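Local coordinates for SusD superfamily protein (Bacteroides vulgatus, PDB 3MYV) that probably binds polysaccharide at the bacterial outer membrane as part of its uptake, at residues S30-M43 with D258-N270. Sequence-based numbering, arbitrary orientation.
With NA (sodium ion), chain C; EDO (1,2-ethanediol), chain I.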
# COMPACT_ATOMS: atom_id res chain seq x y z
N SER A 30 6.72 1.13 -12.72
CA SER A 30 5.26 1.25 -12.85
C SER A 30 4.56 -0.09 -12.62
O SER A 30 3.41 -0.11 -12.20
CB SER A 30 4.88 1.80 -14.23
OG SER A 30 5.36 0.92 -15.24
N GLY A 31 5.28 -1.20 -12.82
CA GLY A 31 4.76 -2.52 -12.52
C GLY A 31 4.58 -2.87 -11.05
O GLY A 31 3.93 -3.89 -10.72
N TYR A 32 5.18 -2.06 -10.16
CA TYR A 32 5.04 -2.27 -8.70
C TYR A 32 4.58 -0.96 -8.02
O TYR A 32 3.42 -0.59 -8.18
CB TYR A 32 6.33 -2.89 -8.14
CG TYR A 32 6.29 -3.39 -6.69
CD1 TYR A 32 5.08 -3.66 -6.04
CD2 TYR A 32 7.48 -3.63 -5.99
CE1 TYR A 32 5.05 -4.12 -4.69
CE2 TYR A 32 7.47 -4.10 -4.66
CZ TYR A 32 6.25 -4.33 -4.02
OH TYR A 32 6.23 -4.80 -2.73
N TYR A 33 5.45 -0.23 -7.33
CA TYR A 33 5.03 0.98 -6.62
C TYR A 33 5.01 2.28 -7.45
O TYR A 33 4.67 3.36 -6.95
CB TYR A 33 5.82 1.13 -5.31
CG TYR A 33 5.20 0.36 -4.16
CD1 TYR A 33 3.95 0.74 -3.65
CD2 TYR A 33 5.82 -0.74 -3.61
CE1 TYR A 33 3.37 0.07 -2.61
CE2 TYR A 33 5.22 -1.45 -2.57
CZ TYR A 33 3.99 -1.02 -2.08
OH TYR A 33 3.37 -1.70 -1.05
N GLY A 34 5.37 2.19 -8.72
CA GLY A 34 5.17 3.31 -9.63
C GLY A 34 3.72 3.51 -10.06
O GLY A 34 3.35 4.62 -10.48
N ALA A 35 2.92 2.45 -9.97
CA ALA A 35 1.51 2.50 -10.38
C ALA A 35 0.69 1.25 -9.99
O ALA A 35 -0.38 1.37 -9.40
CB ALA A 35 1.41 2.71 -11.91
N ALA A 36 1.17 0.07 -10.37
CA ALA A 36 0.31 -1.15 -10.29
C ALA A 36 -0.27 -1.44 -8.91
O ALA A 36 -1.42 -1.86 -8.82
CB ALA A 36 1.03 -2.39 -10.83
N MSE A 37 0.50 -1.24 -7.85
CA MSE A 37 0.02 -1.56 -6.48
C MSE A 37 -1.23 -0.72 -6.14
O MSE A 37 -2.16 -1.20 -5.49
CB MSE A 37 1.10 -1.30 -5.42
CG MSE A 37 1.81 -2.46 -4.80
SE MSE A 37 0.90 -4.11 -4.44
CE MSE A 37 -0.88 -3.60 -4.01
N PHE A 38 -1.25 0.50 -6.63
CA PHE A 38 -2.31 1.45 -6.33
C PHE A 38 -3.50 1.14 -7.18
O PHE A 38 -4.62 1.17 -6.69
CB PHE A 38 -1.81 2.88 -6.51
CG PHE A 38 -0.61 3.18 -5.66
CD1 PHE A 38 -0.74 3.32 -4.29
CD2 PHE A 38 0.65 3.28 -6.21
CE1 PHE A 38 0.35 3.56 -3.49
CE2 PHE A 38 1.75 3.52 -5.42
CZ PHE A 38 1.62 3.66 -4.07
N ALA A 39 -3.28 0.82 -8.45
CA ALA A 39 -4.37 0.38 -9.31
C ALA A 39 -5.08 -0.79 -8.66
O ALA A 39 -6.31 -0.88 -8.65
CB ALA A 39 -3.84 -0.01 -10.68
N TYR A 40 -4.29 -1.69 -8.11
CA TYR A 40 -4.81 -2.92 -7.54
C TYR A 40 -5.66 -2.63 -6.30
O TYR A 40 -6.83 -3.03 -6.22
CB TYR A 40 -3.63 -3.84 -7.19
CG TYR A 40 -4.02 -5.27 -6.87
CD1 TYR A 40 -4.46 -5.62 -5.61
CD2 TYR A 40 -3.96 -6.26 -7.86
CE1 TYR A 40 -4.83 -6.94 -5.31
CE2 TYR A 40 -4.33 -7.57 -7.57
CZ TYR A 40 -4.77 -7.90 -6.29
OH TYR A 40 -5.14 -9.20 -6.03
N GLY A 41 -5.10 -1.87 -5.37
CA GLY A 41 -5.79 -1.52 -4.13
C GLY A 41 -7.01 -0.61 -4.25
O GLY A 41 -7.93 -0.71 -3.45
N ASP A 42 -7.01 0.30 -5.22
CA ASP A 42 -8.11 1.25 -5.39
C ASP A 42 -9.16 0.76 -6.38
O ASP A 42 -10.36 0.87 -6.12
CB ASP A 42 -7.57 2.60 -5.85
CG ASP A 42 -6.89 3.37 -4.73
OD1 ASP A 42 -7.62 3.80 -3.83
OD2 ASP A 42 -5.65 3.55 -4.76
N MSE A 43 -8.73 0.23 -7.54
CA MSE A 43 -9.68 -0.11 -8.59
C MSE A 43 -10.56 -1.30 -8.22
O MSE A 43 -11.65 -1.45 -8.76
CB MSE A 43 -8.98 -0.36 -9.92
CG MSE A 43 -8.27 0.92 -10.46
SE MSE A 43 -9.53 2.26 -11.06
CE MSE A 43 -8.42 3.79 -10.74
N ASP A 258 12.98 10.85 -15.04
CA ASP A 258 13.07 9.42 -14.79
C ASP A 258 11.78 8.73 -15.14
O ASP A 258 10.72 9.33 -15.04
CB ASP A 258 13.31 9.20 -13.33
CG ASP A 258 14.73 9.47 -12.92
OD1 ASP A 258 15.56 9.81 -13.81
OD2 ASP A 258 14.98 9.36 -11.71
N THR A 259 11.86 7.45 -15.47
CA THR A 259 10.65 6.64 -15.53
C THR A 259 10.23 6.36 -14.08
O THR A 259 11.06 6.42 -13.18
CB THR A 259 10.87 5.34 -16.28
OG1 THR A 259 11.97 4.62 -15.69
CG2 THR A 259 11.16 5.64 -17.74
N PRO A 260 8.92 6.12 -13.84
CA PRO A 260 7.83 6.23 -14.80
C PRO A 260 7.41 7.68 -15.04
O PRO A 260 7.50 8.52 -14.14
CB PRO A 260 6.70 5.41 -14.12
CG PRO A 260 6.97 5.53 -12.68
CD PRO A 260 8.44 5.80 -12.49
N GLY A 261 7.01 7.98 -16.28
CA GLY A 261 6.46 9.27 -16.67
C GLY A 261 4.98 9.12 -16.98
O GLY A 261 4.15 9.23 -16.08
N ARG A 262 4.65 8.85 -18.24
CA ARG A 262 3.24 8.77 -18.60
C ARG A 262 2.58 7.51 -18.04
O ARG A 262 1.35 7.45 -18.01
CB ARG A 262 3.03 8.89 -20.10
CG ARG A 262 3.29 10.25 -20.65
CD ARG A 262 2.97 10.25 -22.13
NE ARG A 262 2.85 11.57 -22.70
CZ ARG A 262 2.95 11.86 -24.00
NH1 ARG A 262 3.18 10.91 -24.91
NH2 ARG A 262 2.79 13.11 -24.40
N ASP A 263 3.34 6.50 -17.59
CA ASP A 263 2.72 5.39 -16.87
C ASP A 263 2.90 5.41 -15.35
O ASP A 263 2.68 4.38 -14.70
CB ASP A 263 2.97 4.00 -17.49
CG ASP A 263 4.39 3.46 -17.28
OD1 ASP A 263 5.32 4.18 -16.87
OD2 ASP A 263 4.57 2.26 -17.57
N SER A 264 3.31 6.56 -14.82
CA SER A 264 3.25 6.83 -13.36
C SER A 264 1.80 6.96 -12.96
O SER A 264 0.98 7.42 -13.76
CB SER A 264 4.00 8.14 -12.99
OG SER A 264 3.34 9.31 -13.47
N TRP A 265 1.49 6.54 -11.73
CA TRP A 265 0.14 6.70 -11.15
C TRP A 265 -0.41 8.12 -11.29
O TRP A 265 -1.58 8.31 -11.60
CB TRP A 265 0.22 6.32 -9.67
CG TRP A 265 -1.10 6.13 -8.91
CD1 TRP A 265 -1.37 6.62 -7.67
CD2 TRP A 265 -2.24 5.34 -9.29
NE1 TRP A 265 -2.61 6.20 -7.25
CE2 TRP A 265 -3.16 5.40 -8.21
CE3 TRP A 265 -2.57 4.57 -10.41
CZ2 TRP A 265 -4.38 4.76 -8.25
CZ3 TRP A 265 -3.79 3.92 -10.44
CH2 TRP A 265 -4.68 4.02 -9.37
N GLY A 266 0.46 9.12 -11.09
CA GLY A 266 0.08 10.52 -11.26
C GLY A 266 -0.44 10.88 -12.64
O GLY A 266 -1.37 11.66 -12.77
N TYR A 267 0.14 10.30 -13.67
CA TYR A 267 -0.30 10.57 -15.03
C TYR A 267 -1.48 9.71 -15.44
O TYR A 267 -2.38 10.17 -16.14
CB TYR A 267 0.87 10.41 -16.00
CG TYR A 267 0.69 11.06 -17.34
CD1 TYR A 267 0.07 10.40 -18.40
CD2 TYR A 267 1.22 12.33 -17.61
CE1 TYR A 267 -0.04 10.98 -19.67
CE2 TYR A 267 1.10 12.91 -18.85
CZ TYR A 267 0.47 12.23 -19.90
OH TYR A 267 0.38 12.83 -21.17
N LEU A 268 -1.52 8.48 -14.93
CA LEU A 268 -2.66 7.59 -15.24
C LEU A 268 -3.98 8.09 -14.66
O LEU A 268 -5.01 7.97 -15.31
CB LEU A 268 -2.38 6.19 -14.71
CG LEU A 268 -1.18 5.46 -15.29
CD1 LEU A 268 -1.03 4.13 -14.50
CD2 LEU A 268 -1.35 5.21 -16.77
N LEU A 269 -3.97 8.62 -13.44
CA LEU A 269 -5.21 9.07 -12.79
C LEU A 269 -5.68 10.43 -13.31
O LEU A 269 -6.81 10.84 -13.09
CB LEU A 269 -5.04 9.17 -11.27
CG LEU A 269 -5.06 7.88 -10.44
CD1 LEU A 269 -5.23 8.24 -8.98
CD2 LEU A 269 -6.18 6.94 -10.87
N ASN A 270 -4.79 11.16 -13.94
CA ASN A 270 -5.09 12.54 -14.32
C ASN A 270 -5.96 12.60 -15.58
O ASN A 270 -5.67 11.96 -16.59
CB ASN A 270 -3.79 13.31 -14.54
CG ASN A 270 -3.98 14.78 -14.54
OD1 ASN A 270 -4.46 15.36 -15.52
ND2 ASN A 270 -3.53 15.44 -13.45
NA NA C . 8.88 10.57 -13.82
C1 EDO I . 0.12 0.78 -0.76
O1 EDO I . -1.15 0.26 -0.36
C2 EDO I . 1.06 0.90 0.45
O2 EDO I . 1.73 -0.37 0.76
O HOH W 1 9.14 11.27 -16.16
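W265 lies flat against helix 36-43, a worked example of how one indole can join a short helix to a part of the chain more than 200 residues further on. Its CG stands anti to the backbone N (chi1 -168°), which carries the ring across the gap as a knob among F38, A39, D42 and M43. F38 CB presses over one face of the indole, 3.5 Å from the centroid of the five-membered ring, a CH-pi contact. Beyond CB the F38 ring leads away from the other segment, yet still makes an offset stack with the five-membered ring of W265, the planes inclined by 26°. Alongside the six-membered ring runs the backbone of the helix: W265 CH2 comes 3.6 Å from A39 N, and A39 CB touches CZ3. L269 CG covers the opposite face of the indole, leaving it sandwiched. M43, bent at its second side-chain torsion, brings CE to W265 CH2 (4.0 Å) and L269 CD2. D42 OD2 lies 3.9 Å from W265 CZ2, its carboxylate turned 18° from the ring plane; D42 OD1 accepts from G393 N, and W265 NE1 donates to G393 O.

At the helix starts, W265 N, following the N-cap S264, donates to G34 O at 3.0 Å, in the carbonyl plane. Beside this bond A35 CB packs on L268 CD1. Toward solvent, S30 OG donates to D263 OD2 (2.8 Å), reaching the carboxylate from above its plane. P260, after a cis peptide, rests its ring on S30 and G34, tying segment 30-43 to the loop whose D258 and P260 carbonyls bind the sodium ion with N254, S255 and L325. Helix 56-61 touches A39, M43 and W265, and N329 of strand 329-333 meets both F38 and W265, so the packed indole lies within a buried junction of helices and strand.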